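Local atomic coordinates of protein (tenascin) (Gallus gallus, PDB entry 1QR4), a protein that forms part of the extracellular matrix, this fragment of two fibronectin type III domains spanning the regions that bind heparin and contactin. Residues A32-Y37 and L75-G80; K11-S16 and L25-P30; L39-P44 and T69-S74. One frame throughout, in Å; residues are numbered along the deposited sequence.

Interaction 1 (A32-Y37 and L75-G80)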
ATOM      1  N   ALA A  32       3.548  -2.911 -34.559  1.00 42.49           N
ATOM      2  CA  ALA A  32       4.256  -3.999 -35.221  1.00 43.39           C
ATOM      3  C   ALA A  32       3.803  -5.381 -34.790  1.00 44.22           C
ATOM      4  O   ALA A  32       3.288  -5.577 -33.693  1.00 51.39           O
ATOM      5  CB  ALA A  32       5.758  -3.857 -35.011  1.00 30.63           C
ATOM      6  N   LYS A  33       3.997  -6.345 -35.674  1.00 62.16           N
ATOM      7  CA  LYS A  33       3.637  -7.716 -35.377  1.00 57.13           C
ATOM      8  C   LYS A  33       4.626  -8.212 -34.328  1.00 44.57           C
ATOM      9  O   LYS A  33       5.817  -7.910 -34.424  1.00 52.06           O
ATOM     10  CB  LYS A  33       3.711  -8.551 -36.664  1.00 79.52           C
ATOM     11  CG  LYS A  33       5.036  -8.480 -37.439  1.00 90.48           C
ATOM     12  CD  LYS A  33       5.988  -9.598 -37.025  1.00100.00           C
ATOM     13  CE  LYS A  33       7.324  -9.526 -37.747  1.00 94.34           C
ATOM     14  NZ  LYS A  33       8.260 -10.571 -37.239  1.00 76.73           N
ATOM     15  N   PHE A  34       4.140  -8.862 -33.272  1.00 38.23           N
ATOM     16  CA  PHE A  34       5.063  -9.376 -32.262  1.00 32.00           C
ATOM     17  C   PHE A  34       4.647 -10.653 -31.567  1.00 30.17           C
ATOM     18  O   PHE A  34       3.538 -11.138 -31.754  1.00 44.57           O
ATOM     19  CB  PHE A  34       5.495  -8.298 -31.258  1.00 30.23           C
ATOM     20  CG  PHE A  34       4.493  -8.003 -30.190  1.00 37.90           C
ATOM     21  CD1 PHE A  34       3.456  -7.108 -30.419  1.00 35.58           C
ATOM     22  CD2 PHE A  34       4.617  -8.581 -28.929  1.00 41.11           C
ATOM     23  CE1 PHE A  34       2.558  -6.794 -29.406  1.00 25.54           C
ATOM     24  CE2 PHE A  34       3.723  -8.271 -27.913  1.00 37.45           C
ATOM     25  CZ  PHE A  34       2.694  -7.375 -28.154  1.00 36.62           C
ATOM     26  N   ASP A  35       5.568 -11.198 -30.782  1.00 23.85           N
ATOM     27  CA  ASP A  35       5.381 -12.461 -30.068  1.00 43.63           C
ATOM     28  C   ASP A  35       4.674 -12.396 -28.724  1.00 42.61           C
ATOM     29  O   ASP A  35       3.677 -13.081 -28.486  1.00 36.70           O
ATOM     30  CB  ASP A  35       6.748 -13.110 -29.843  1.00 52.83           C
ATOM     31  CG  ASP A  35       6.959 -14.349 -30.676  1.00 63.75           C
ATOM     32  OD1 ASP A  35       6.230 -14.546 -31.682  1.00 65.82           O
ATOM     33  OD2 ASP A  35       7.872 -15.123 -30.312  1.00 51.97           O
ATOM     34  N   ARG A  36       5.292 -11.657 -27.814  1.00 42.08           N
ATOM     35  CA  ARG A  36       4.790 -11.487 -26.471  1.00 41.90           C
ATOM     36  C   ARG A  36       5.486 -10.290 -25.853  1.00 37.95           C
ATOM     37  O   ARG A  36       6.215  -9.575 -26.526  1.00 36.50           O
ATOM     38  CB  ARG A  36       5.055 -12.747 -25.654  1.00 34.71           C
ATOM     39  CG  ARG A  36       6.477 -13.252 -25.732  1.00 43.18           C
ATOM     40  CD  ARG A  36       6.561 -14.649 -25.137  1.00 74.88           C
ATOM     41  NE  ARG A  36       7.814 -15.327 -25.467  1.00 92.11           N
ATOM     42  CZ  ARG A  36       7.923 -16.335 -26.333  1.00 99.88           C
ATOM     43  NH1 ARG A  36       6.849 -16.798 -26.970  1.00 97.30           N
ATOM     44  NH2 ARG A  36       9.116 -16.870 -26.574  1.00 99.82           N
ATOM     45  N   TYR A  37       5.187 -10.032 -24.588  1.00 45.08           N
ATOM     46  CA  TYR A  37       5.782  -8.925 -23.866  1.00 32.64           C
ATOM     47  C   TYR A  37       6.632  -9.495 -22.749  1.00 31.94           C
ATOM     48  O   TYR A  37       6.394 -10.602 -22.292  1.00 35.28           O
ATOM     49  CB  TYR A  37       4.701  -8.073 -23.207  1.00 21.31           C
ATOM     50  CG  TYR A  37       3.782  -7.304 -24.124  1.00 19.48           C
ATOM     51  CD1 TYR A  37       4.113  -6.024 -24.554  1.00 13.62           C
ATOM     52  CD2 TYR A  37       2.521  -7.796 -24.446  1.00 17.75           C
ATOM     53  CE1 TYR A  37       3.200  -5.248 -25.276  1.00 15.21           C
ATOM     54  CE2 TYR A  37       1.607  -7.025 -25.160  1.00 26.78           C
ATOM     55  CZ  TYR A  37       1.953  -5.753 -25.568  1.00 21.25           C
ATOM     56  OH  TYR A  37       1.042  -4.980 -26.254  1.00 32.61           O
ATOM     57  N   LEU A  75       8.804  -2.392 -19.754  1.00 25.47           N
ATOM     58  CA  LEU A  75       8.115  -3.323 -20.620  1.00 24.47           C
ATOM     59  C   LEU A  75       8.747  -3.263 -21.999  1.00 32.68           C
ATOM     60  O   LEU A  75       9.144  -2.196 -22.469  1.00 29.62           O
ATOM     61  CB  LEU A  75       6.647  -2.930 -20.721  1.00 18.03           C
ATOM     62  CG  LEU A  75       5.770  -3.916 -21.459  1.00  7.22           C
ATOM     63  CD1 LEU A  75       5.680  -5.204 -20.675  1.00 12.69           C
ATOM     64  CD2 LEU A  75       4.431  -3.304 -21.625  1.00 29.19           C
ATOM     65  N   VAL A  76       8.788  -4.410 -22.661  1.00 32.54           N
ATOM     66  CA  VAL A  76       9.372  -4.519 -23.980  1.00 37.34           C
ATOM     67  C   VAL A  76       8.647  -5.574 -24.809  1.00 33.61           C
ATOM     68  O   VAL A  76       8.239  -6.612 -24.289  1.00 33.51           O
ATOM     69  CB  VAL A  76      10.870  -4.890 -23.876  1.00 31.82           C
ATOM     70  CG1 VAL A  76      11.056  -6.095 -22.986  1.00 32.37           C
ATOM     71  CG2 VAL A  76      11.444  -5.174 -25.243  1.00 39.42           C
ATOM     72  N   ALA A  77       8.471  -5.291 -26.099  1.00 35.07           N
ATOM     73  CA  ALA A  77       7.828  -6.226 -27.012  1.00 25.33           C
ATOM     74  C   ALA A  77       8.890  -7.129 -27.674  1.00 36.34           C
ATOM     75  O   ALA A  77       9.815  -6.641 -28.319  1.00 59.42           O
ATOM     76  CB  ALA A  77       7.015  -5.455 -28.072  1.00 19.76           C
ATOM     77  N   GLU A  78       8.803  -8.431 -27.423  1.00 41.32           N
ATOM     78  CA  GLU A  78       9.727  -9.399 -27.995  1.00 39.87           C
ATOM     79  C   GLU A  78       9.110  -9.851 -29.311  1.00 57.84           C
ATOM     80  O   GLU A  78       8.088 -10.545 -29.320  1.00 52.01           O
ATOM     81  CB  GLU A  78       9.922 -10.598 -27.060  1.00 25.19           C
ATOM     82  CG  GLU A  78      10.545 -10.253 -25.699  1.00 25.60           C
ATOM     83  CD  GLU A  78      10.880 -11.488 -24.839  1.00 42.82           C
ATOM     84  OE1 GLU A  78      10.582 -12.632 -25.250  1.00 52.23           O
ATOM     85  OE2 GLU A  78      11.459 -11.320 -23.743  1.00 44.63           O
ATOM     86  N   LYS A  79       9.719  -9.414 -30.418  1.00 74.55           N
ATOM     87  CA  LYS A  79       9.276  -9.716 -31.795  1.00 68.03           C
ATOM     88  C   LYS A  79       9.703 -11.102 -32.323  1.00 48.91           C
ATOM     89  O   LYS A  79       9.208 -11.562 -33.356  1.00 50.89           O
ATOM     90  CB  LYS A  79       9.763  -8.602 -32.747  1.00 72.33           C
ATOM     91  CG  LYS A  79       9.440  -7.184 -32.246  1.00 65.47           C
ATOM     92  CD  LYS A  79      10.104  -6.088 -33.072  1.00 52.12           C
ATOM     93  CE  LYS A  79       9.838  -4.705 -32.468  1.00 62.60           C
ATOM     94  NZ  LYS A  79      10.266  -3.568 -33.334  1.00 49.39           N
ATOM     95  N   GLY A  80      10.614 -11.742 -31.592  1.00 42.33           N
ATOM     96  CA  GLY A  80      11.133 -13.059 -31.929  1.00 47.61           C
ATOM     97  C   GLY A  80      12.331 -13.286 -31.019  1.00 53.04           C
ATOM     98  O   GLY A  80      12.238 -13.929 -29.972  1.00 50.76           O
TER
HETATM   99  O   HOH W   1       9.802 -14.033 -28.089  1.00 47.32           O
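A classic beta bulge sets D35 and R36 together against E78, at the end of the sheet where strands 36-42 and 70-78 of the first fibronectin type III sandwich run antiparallel. E78 O receives both amides of the bulge: D35 N at 3.0 Å, and R36 N in a weak bond at 3.4 Å. E78 N in return donates to R36 O at 3.0 Å, and the next pair, Y37 with A77, is non-hydrogen-bonded.

On the face carrying R36 and E78, the two chains pass each other at a slant. Both are extended, yet R36 NE stays 3.9 Å from E78 OE1 with the guanidinium and carboxylate planes 65° apart, a long salt bridge; R36 NE has its stronger partner in E52 on strand 48-53. D35 OD2 and G80 O both lie 3.1 Å from water 1 O, which sits between the loop before one strand and the turn after the other. That turn carries K79 and G80, assigned with K33 to a putative heparin-binding site.

Y37 and A77 share the other face; Y37 and L75 are buried, L75 CD1 3.9 Å from Y37 CB. F34 packs from the loop onto A77: with F34 CG between the backbone N and the carbonyl carbon (chi1 79°), one face of the ring receives A77 CB in a CH-pi contact, 4.2 Å from the centroid.

Interaction 2 (K11-S16 and L25-P30); sequences KDLEVS and LRWRRP
R28 N donates to K11 O at 2.8 Å, almost straight at 172°, while the return bond from K11 N to R28 O is weak. Further along, E14 and R26 form a hydrogen-bonded pair: E14 N to R26 O at 2.9 Å and R26 N to E14 O at 3.0 Å. Both bonds of this pair lie nearly along the C=O axis. Between K11 and this pair, D12 has a left-handed backbone (phi 37°).

Two charge pairs flank the strands. D12 OD2 meets R28 NH1 at 3.4 Å in a salt bridge, while E14 OE2 and R26 NH1, 3.8 Å apart, form only a long one; in each, the acid and the arginine run side by side in the same direction.

V15 and L25 share the other face from E14 and R26; L13, W27 and L25 are buried, V15 partly exposed. L13 CD1 lies 4.0 Å from W27 CE3, the two side chains alongside each other, and V15 CB approaches L25 CD2 to 4.2 Å. L75 of strand 70-78 packs against both L13 and W27. An antiparallel hairpin of strands 11-16 and 22-28, with a core tryptophan in the second strand, is typical of the three-stranded sheet of a fibronectin type III domain.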
ATOM      1  N   LYS A  11       3.797   1.870 -26.042  1.00 35.82           N
ATOM      2  CA  LYS A  11       3.679   3.263 -25.633  1.00 36.80           C
ATOM      3  C   LYS A  11       2.834   3.458 -24.378  1.00 36.52           C
ATOM      4  O   LYS A  11       2.159   2.544 -23.912  1.00 38.15           O
ATOM      5  CB  LYS A  11       3.122   4.108 -26.777  1.00 49.26           C
ATOM      6  CG  LYS A  11       3.892   3.952 -28.077  1.00 88.52           C
ATOM      7  CD  LYS A  11       3.461   4.963 -29.139  1.00 99.89           C
ATOM      8  CE  LYS A  11       4.191   6.295 -28.986  1.00 99.97           C
ATOM      9  NZ  LYS A  11       5.668   6.144 -29.140  1.00 99.81           N
ATOM     10  N   ASP A  12       2.905   4.668 -23.838  1.00 34.31           N
ATOM     11  CA  ASP A  12       2.181   5.090 -22.648  1.00 32.09           C
ATOM     12  C   ASP A  12       1.999   4.102 -21.514  1.00 32.24           C
ATOM     13  O   ASP A  12       0.880   3.747 -21.155  1.00 33.17           O
ATOM     14  CB  ASP A  12       0.848   5.731 -23.032  1.00 41.59           C
ATOM     15  CG  ASP A  12       1.036   6.983 -23.873  1.00 56.94           C
ATOM     16  OD1 ASP A  12       1.377   8.042 -23.300  1.00 61.41           O
ATOM     17  OD2 ASP A  12       0.874   6.898 -25.111  1.00 64.84           O
ATOM     18  N   LEU A  13       3.119   3.683 -20.940  1.00 21.60           N
ATOM     19  CA  LEU A  13       3.116   2.772 -19.812  1.00 22.77           C
ATOM     20  C   LEU A  13       2.861   3.584 -18.545  1.00 26.16           C
ATOM     21  O   LEU A  13       3.653   4.454 -18.177  1.00 35.34           O
ATOM     22  CB  LEU A  13       4.461   2.060 -19.713  1.00 16.60           C
ATOM     23  CG  LEU A  13       4.660   1.061 -18.559  1.00 26.09           C
ATOM     24  CD1 LEU A  13       3.656  -0.091 -18.679  1.00 10.60           C
ATOM     25  CD2 LEU A  13       6.095   0.512 -18.568  1.00  8.01           C
ATOM     26  N   GLU A  14       1.716   3.337 -17.916  1.00 38.05           N
ATOM     27  CA  GLU A  14       1.340   4.029 -16.685  1.00 36.01           C
ATOM     28  C   GLU A  14       0.927   3.051 -15.578  1.00 27.17           C
ATOM     29  O   GLU A  14       0.414   1.964 -15.857  1.00 34.76           O
ATOM     30  CB  GLU A  14       0.212   5.033 -16.951  1.00 30.46           C
ATOM     31  CG  GLU A  14      -1.085   4.428 -17.474  1.00 48.93           C
ATOM     32  CD  GLU A  14      -2.249   5.421 -17.470  1.00 65.93           C
ATOM     33  OE1 GLU A  14      -2.391   6.184 -16.479  1.00 72.76           O
ATOM     34  OE2 GLU A  14      -3.022   5.439 -18.457  1.00 57.84           O
ATOM     35  N   VAL A  15       1.200   3.430 -14.330  1.00 34.42           N
ATOM     36  CA  VAL A  15       0.849   2.625 -13.161  1.00 35.19           C
ATOM     37  C   VAL A  15      -0.305   3.274 -12.394  1.00 38.46           C
ATOM     38  O   VAL A  15      -0.303   4.476 -12.119  1.00 41.62           O
ATOM     39  CB  VAL A  15       2.053   2.439 -12.238  1.00 27.40           C
ATOM     40  CG1 VAL A  15       2.701   3.773 -11.957  1.00 49.49           C
ATOM     41  CG2 VAL A  15       1.632   1.792 -10.952  1.00 54.29           C
ATOM     42  N   SER A  16      -1.304   2.467 -12.071  1.00 42.37           N
ATOM     43  CA  SER A  16      -2.488   2.948 -11.356  1.00 40.57           C
ATOM     44  C   SER A  16      -2.809   2.082 -10.124  1.00 41.74           C
ATOM     45  O   SER A  16      -2.194   1.023  -9.910  1.00 37.78           O
ATOM     46  CB  SER A  16      -3.691   2.953 -12.319  1.00 38.76           C
ATOM     47  OG  SER A  16      -4.838   3.555 -11.742  1.00 57.10           O
ATOM     48  N   LEU A  25      -0.684  -2.102 -13.960  1.00 31.98           N
ATOM     49  CA  LEU A  25      -0.049  -1.575 -15.156  1.00 23.67           C
ATOM     50  C   LEU A  25      -0.962  -1.527 -16.376  1.00 33.19           C
ATOM     51  O   LEU A  25      -1.761  -2.445 -16.622  1.00 32.24           O
ATOM     52  CB  LEU A  25       1.182  -2.412 -15.494  1.00 28.36           C
ATOM     53  CG  LEU A  25       2.223  -2.580 -14.389  1.00 22.26           C
ATOM     54  CD1 LEU A  25       3.218  -3.646 -14.795  1.00 22.96           C
ATOM     55  CD2 LEU A  25       2.909  -1.265 -14.114  1.00 25.88           C
ATOM     56  N   ARG A  26      -0.792  -0.466 -17.165  1.00 27.51           N
ATOM     57  CA  ARG A  26      -1.566  -0.277 -18.382  1.00 24.65           C
ATOM     58  C   ARG A  26      -0.704   0.410 -19.441  1.00 29.45           C
ATOM     59  O   ARG A  26       0.096   1.284 -19.125  1.00 25.57           O
ATOM     60  CB  ARG A  26      -2.822   0.526 -18.084  1.00 31.23           C
ATOM     61  CG  ARG A  26      -3.832   0.491 -19.182  1.00 41.07           C
ATOM     62  CD  ARG A  26      -5.171   0.963 -18.679  1.00 43.85           C
ATOM     63  NE  ARG A  26      -6.087   1.171 -19.790  1.00 38.19           N
ATOM     64  CZ  ARG A  26      -6.486   2.364 -20.209  1.00 51.80           C
ATOM     65  NH1 ARG A  26      -6.052   3.466 -19.595  1.00 50.62           N
ATOM     66  NH2 ARG A  26      -7.292   2.454 -21.259  1.00 35.93           N
ATOM     67  N   TRP A  27      -0.874  -0.007 -20.695  1.00 30.31           N
ATOM     68  CA  TRP A  27      -0.097   0.532 -21.806  1.00 26.42           C
ATOM     69  C   TRP A  27      -0.768   0.329 -23.150  1.00 29.97           C
ATOM     70  O   TRP A  27      -1.788  -0.355 -23.260  1.00 27.12           O
ATOM     71  CB  TRP A  27       1.247  -0.172 -21.876  1.00 29.79           C
ATOM     72  CG  TRP A  27       1.094  -1.607 -22.191  1.00 17.43           C
ATOM     73  CD1 TRP A  27       1.046  -2.171 -23.426  1.00 36.52           C
ATOM     74  CD2 TRP A  27       0.932  -2.672 -21.256  1.00 28.56           C
ATOM     75  NE1 TRP A  27       0.859  -3.526 -23.324  1.00 27.99           N
ATOM     76  CE2 TRP A  27       0.782  -3.862 -22.001  1.00 14.85           C
ATOM     77  CE3 TRP A  27       0.891  -2.737 -19.856  1.00 35.42           C
ATOM     78  CZ2 TRP A  27       0.592  -5.103 -21.402  1.00 21.44           C
ATOM     79  CZ3 TRP A  27       0.699  -3.976 -19.254  1.00 25.81           C
ATOM     80  CH2 TRP A  27       0.551  -5.144 -20.030  1.00 36.51           C
ATOM     81  N   ARG A  28      -0.142   0.892 -24.179  1.00 22.57           N
ATOM     82  CA  ARG A  28      -0.644   0.756 -25.529  1.00 24.19           C
ATOM     83  C   ARG A  28       0.088  -0.352 -26.243  1.00 34.69           C
ATOM     84  O   ARG A  28       1.290  -0.533 -26.061  1.00 42.94           O
ATOM     85  CB  ARG A  28      -0.499   2.041 -26.319  1.00 26.28           C
ATOM     86  CG  ARG A  28      -1.749   2.858 -26.345  1.00 23.95           C
ATOM     87  CD  ARG A  28      -1.798   3.672 -27.600  1.00 59.57           C
ATOM     88  NE  ARG A  28      -2.909   4.616 -27.592  1.00 82.01           N
ATOM     89  CZ  ARG A  28      -3.109   5.544 -26.653  1.00 82.35           C
ATOM     90  NH1 ARG A  28      -2.272   5.663 -25.618  1.00 45.82           N
ATOM     91  NH2 ARG A  28      -4.144   6.371 -26.765  1.00 70.92           N
ATOM     92  N   ARG A  29      -0.654  -1.098 -27.047  1.00 40.76           N
ATOM     93  CA  ARG A  29      -0.101  -2.206 -27.803  1.00 37.09           C
ATOM     94  C   ARG A  29       0.703  -1.666 -28.982  1.00 38.46           C
ATOM     95  O   ARG A  29       0.414  -0.581 -29.484  1.00 41.50           O
ATOM     96  CB  ARG A  29      -1.250  -3.059 -28.320  1.00 20.78           C
ATOM     97  CG  ARG A  29      -0.879  -4.208 -29.238  1.00 12.64           C
ATOM     98  CD  ARG A  29      -2.162  -4.792 -29.832  1.00 39.29           C
ATOM     99  NE  ARG A  29      -1.910  -5.914 -30.725  1.00 31.81           N
ATOM    100  CZ  ARG A  29      -2.421  -7.131 -30.568  1.00 35.09           C
ATOM    101  NH1 ARG A  29      -3.231  -7.397 -29.546  1.00 45.56           N
ATOM    102  NH2 ARG A  29      -2.094  -8.094 -31.422  1.00 32.75           N
ATOM    103  N   PRO A  30       1.783  -2.376 -29.365  1.00 31.88           N
ATOM    104  CA  PRO A  30       2.672  -2.039 -30.480  1.00 27.42           C
ATOM    105  C   PRO A  30       1.945  -2.188 -31.823  1.00 28.58           C
ATOM    106  O   PRO A  30       1.048  -3.015 -31.970  1.00 31.44           O
ATOM    107  CB  PRO A  30       3.764  -3.094 -30.361  1.00 27.50           C
ATOM    108  CG  PRO A  30       3.821  -3.353 -28.895  1.00 26.51           C
ATOM    109  CD  PRO A  30       2.373  -3.449 -28.545  1.00 37.59           C
TER

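Interaction 3 (L39-P44 and T69-S74); sequences LTYVSP and TEYTIS
V42 O is gripped by two donors: water 2, at 3.0 Å, and T72 N, in a weak bond at 3.3 Å. The same water donates to E70 O and so carries the pairing of strands 36-42 and 70-78 one step past the last direct bond. These are the central neighbours of the four-stranded sheet in the fibronectin type III fold. V42 N returns a bond to T72 O, and further along T40 N and S74 O, S74 N and T40 O close an almost straight pair, the N-H...O angles 174° and 178°.

The face bearing T40, V42, T72 and S74 is only partly exposed. There S74 OG donates to T40 OG1 at 2.9 Å, a weak bond; both oxygens sit between the backbone N and the carbonyl carbon (chi1 near 55°).

Y41 and I73 share the other face; L39, Y71 and I73 are buried. L39 CD1 touches I73 CG2, the two side chains at a slant, and I73 CG1 lies 4.1 Å from Y41 CB. Y41 and Y71 lie side by side, pointing the same way, in an offset edge-to-face pair: the edge of Y41 is turned to the face of Y71, centroids 5.9 Å apart. The hydroxyl of Y71 is bonded to the backbone N of D66 in the loop leading into strand 70-78, the tyrosine corner known from Greek-key sandwiches such as this one, and the L65 side chain touches those of Y41 and Y71.

Past the end of strand 36-42, S43 CB rests 3.9 Å from Y71 CE2, and S43 OG turns to S45. Beyond it, the P44 ring crosses T69, its CD 3.6 Å from T69 CG2.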
ATOM      1  N   LEU A  39       8.072  -8.222 -19.035  1.00 38.88           N
ATOM      2  CA  LEU A  39       8.007  -7.176 -18.028  1.00 32.16           C
ATOM      3  C   LEU A  39       9.071  -7.459 -17.011  1.00 31.88           C
ATOM      4  O   LEU A  39       9.143  -8.566 -16.489  1.00 41.99           O
ATOM      5  CB  LEU A  39       6.645  -7.207 -17.340  1.00 27.89           C
ATOM      6  CG  LEU A  39       6.399  -6.306 -16.141  1.00 15.49           C
ATOM      7  CD1 LEU A  39       6.365  -4.892 -16.600  1.00 20.35           C
ATOM      8  CD2 LEU A  39       5.081  -6.660 -15.484  1.00 28.98           C
ATOM      9  N   THR A  40       9.956  -6.495 -16.802  1.00 35.25           N
ATOM     10  CA  THR A  40      10.998  -6.639 -15.794  1.00 37.17           C
ATOM     11  C   THR A  40      10.805  -5.475 -14.844  1.00 35.25           C
ATOM     12  O   THR A  40      10.296  -4.425 -15.228  1.00 48.10           O
ATOM     13  CB  THR A  40      12.428  -6.597 -16.387  1.00 49.16           C
ATOM     14  OG1 THR A  40      12.590  -5.410 -17.165  1.00 68.83           O
ATOM     15  CG2 THR A  40      12.695  -7.808 -17.274  1.00 52.67           C
ATOM     16  N   TYR A  41      11.131  -5.696 -13.585  1.00 38.99           N
ATOM     17  CA  TYR A  41      11.006  -4.659 -12.578  1.00 42.45           C
ATOM     18  C   TYR A  41      12.050  -4.971 -11.538  1.00 43.22           C
ATOM     19  O   TYR A  41      12.190  -6.121 -11.123  1.00 48.46           O
ATOM     20  CB  TYR A  41       9.607  -4.655 -11.946  1.00 47.27           C
ATOM     21  CG  TYR A  41       9.185  -5.947 -11.263  1.00 37.67           C
ATOM     22  CD1 TYR A  41       8.531  -6.951 -11.974  1.00 29.21           C
ATOM     23  CD2 TYR A  41       9.392  -6.139  -9.894  1.00 30.11           C
ATOM     24  CE1 TYR A  41       8.089  -8.109 -11.343  1.00 42.33           C
ATOM     25  CE2 TYR A  41       8.955  -7.293  -9.248  1.00 39.74           C
ATOM     26  CZ  TYR A  41       8.302  -8.276  -9.979  1.00 55.75           C
ATOM     27  OH  TYR A  41       7.862  -9.428  -9.355  1.00 54.74           O
ATOM     28  N   VAL A  42      12.818  -3.964 -11.144  1.00 30.36           N
ATOM     29  CA  VAL A  42      13.852  -4.203 -10.157  1.00 27.33           C
ATOM     30  C   VAL A  42      13.573  -3.399  -8.904  1.00 25.62           C
ATOM     31  O   VAL A  42      12.971  -2.332  -8.970  1.00 30.57           O
ATOM     32  CB  VAL A  42      15.287  -3.914 -10.733  1.00 27.24           C
ATOM     33  CG1 VAL A  42      15.325  -4.196 -12.225  1.00 33.87           C
ATOM     34  CG2 VAL A  42      15.731  -2.503 -10.454  1.00 29.60           C
ATOM     35  N   SER A  43      13.965  -3.943  -7.758  1.00 31.53           N
ATOM     36  CA  SER A  43      13.758  -3.262  -6.490  1.00 31.69           C
ATOM     37  C   SER A  43      14.998  -2.462  -6.183  1.00 29.05           C
ATOM     38  O   SER A  43      15.994  -2.549  -6.895  1.00 41.93           O
ATOM     39  CB  SER A  43      13.522  -4.273  -5.365  1.00 38.48           C
ATOM     40  OG  SER A  43      14.717  -4.958  -5.019  1.00 53.13           O
ATOM     41  N   PRO A  44      14.949  -1.656  -5.119  1.00 28.91           N
ATOM     42  CA  PRO A  44      16.088  -0.834  -4.712  1.00 24.75           C
ATOM     43  C   PRO A  44      17.341  -1.640  -4.383  1.00 27.02           C
ATOM     44  O   PRO A  44      18.434  -1.077  -4.260  1.00 34.22           O
ATOM     45  CB  PRO A  44      15.539  -0.097  -3.497  1.00 29.17           C
ATOM     46  CG  PRO A  44      14.113   0.133  -3.898  1.00 30.85           C
ATOM     47  CD  PRO A  44      13.726  -1.229  -4.413  1.00 21.44           C
ATOM     48  N   THR A  69       7.731   0.801  -1.300  1.00 35.73           N
ATOM     49  CA  THR A  69       8.985   0.549  -2.004  1.00 26.61           C
ATOM     50  C   THR A  69       8.842   1.038  -3.435  1.00 29.76           C
ATOM     51  O   THR A  69       7.787   0.871  -4.046  1.00 34.18           O
ATOM     52  CB  THR A  69       9.286  -0.964  -2.059  1.00 28.94           C
ATOM     53  OG1 THR A  69       9.475  -1.465  -0.736  1.00 43.98           O
ATOM     54  CG2 THR A  69      10.535  -1.239  -2.852  1.00 45.64           C
ATOM     55  N   GLU A  70       9.895   1.627  -3.984  1.00 29.15           N
ATOM     56  CA  GLU A  70       9.814   2.090  -5.355  1.00 27.29           C
ATOM     57  C   GLU A  70      10.397   1.055  -6.302  1.00 23.90           C
ATOM     58  O   GLU A  70      11.352   0.380  -5.969  1.00 29.56           O
ATOM     59  CB  GLU A  70      10.530   3.424  -5.508  1.00 38.40           C
ATOM     60  CG  GLU A  70      10.423   4.022  -6.898  1.00 55.62           C
ATOM     61  CD  GLU A  70      10.939   5.442  -6.959  1.00 72.02           C
ATOM     62  OE1 GLU A  70      12.075   5.687  -6.496  1.00 69.62           O
ATOM     63  OE2 GLU A  70      10.200   6.313  -7.467  1.00 76.66           O
ATOM     64  N   TYR A  71       9.799   0.921  -7.477  1.00 30.84           N
ATOM     65  CA  TYR A  71      10.268  -0.026  -8.483  1.00 29.72           C
ATOM     66  C   TYR A  71      10.468   0.608  -9.863  1.00 31.11           C
ATOM     67  O   TYR A  71       9.685   1.454 -10.305  1.00 41.03           O
ATOM     68  CB  TYR A  71       9.269  -1.174  -8.660  1.00 22.00           C
ATOM     69  CG  TYR A  71       9.156  -2.114  -7.500  1.00 30.35           C
ATOM     70  CD1 TYR A  71       8.220  -1.895  -6.490  1.00 42.43           C
ATOM     71  CD2 TYR A  71       9.945  -3.250  -7.427  1.00 23.01           C
ATOM     72  CE1 TYR A  71       8.071  -2.782  -5.443  1.00 34.71           C
ATOM     73  CE2 TYR A  71       9.802  -4.145  -6.379  1.00 45.50           C
ATOM     74  CZ  TYR A  71       8.861  -3.902  -5.391  1.00 41.45           C
ATOM     75  OH  TYR A  71       8.715  -4.783  -4.347  1.00 60.49           O
ATOM     76  N   THR A  72      11.513   0.179 -10.552  1.00 32.79           N
ATOM     77  CA  THR A  72      11.753   0.664 -11.889  1.00 30.06           C
ATOM     78  C   THR A  72      11.085  -0.403 -12.735  1.00 23.22           C
ATOM     79  O   THR A  72      11.482  -1.568 -12.693  1.00 25.59           O
ATOM     80  CB  THR A  72      13.252   0.724 -12.207  1.00 32.88           C
ATOM     81  OG1 THR A  72      13.880   1.659 -11.324  1.00 41.58           O
ATOM     82  CG2 THR A  72      13.478   1.168 -13.647  1.00 36.36           C
ATOM     83  N   ILE A  73      10.019  -0.030 -13.433  1.00 23.89           N
ATOM     84  CA  ILE A  73       9.311  -0.988 -14.267  1.00 20.06           C
ATOM     85  C   ILE A  73       9.556  -0.703 -15.736  1.00 25.32           C
ATOM     86  O   ILE A  73       9.433   0.435 -16.183  1.00 27.51           O
ATOM     87  CB  ILE A  73       7.771  -0.960 -13.997  1.00 25.74           C
ATOM     88  CG1 ILE A  73       7.488  -1.242 -12.520  1.00 28.03           C
ATOM     89  CG2 ILE A  73       7.064  -2.044 -14.826  1.00 10.68           C
ATOM     90  CD1 ILE A  73       6.090  -0.867 -12.059  1.00 18.84           C
ATOM     91  N   SER A  74       9.911  -1.746 -16.478  1.00 34.19           N
ATOM     92  CA  SER A  74      10.136  -1.636 -17.913  1.00 32.77           C
ATOM     93  C   SER A  74       9.491  -2.778 -18.694  1.00 16.87           C
ATOM     94  O   SER A  74       9.602  -3.955 -18.352  1.00 22.12           O
ATOM     95  CB  SER A  74      11.629  -1.522 -18.253  1.00 37.39           C
ATOM     96  OG  SER A  74      12.368  -2.613 -17.740  1.00 57.34           O
TER
HETATM   97  O   HOH W   2      13.821   0.390  -7.921  1.00 66.29           O

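Overall arrangement
All three contacts belong to the first of the two fibronectin type III domains. Interactions 1 and 3 are two portions of one strand pairing, 36-42 with 70-78, their centres about 20 Å apart; along the chain interaction 3 is nested inside the loop that interaction 1 closes. Interaction 2 comes first, a hairpin of the opposing sheet, its centre about 14 Å from that of interaction 1 and 15 Å from that of interaction 3. The sheets meet through L25 against L39 and I73, and through W27 against L75, while Y37 OH and W27 NE1 probably share a hydrogen bond at 3.3 Å. Interaction 1 holds three residues of the putative heparin-binding site, others of which lie near interactions 2 and 3.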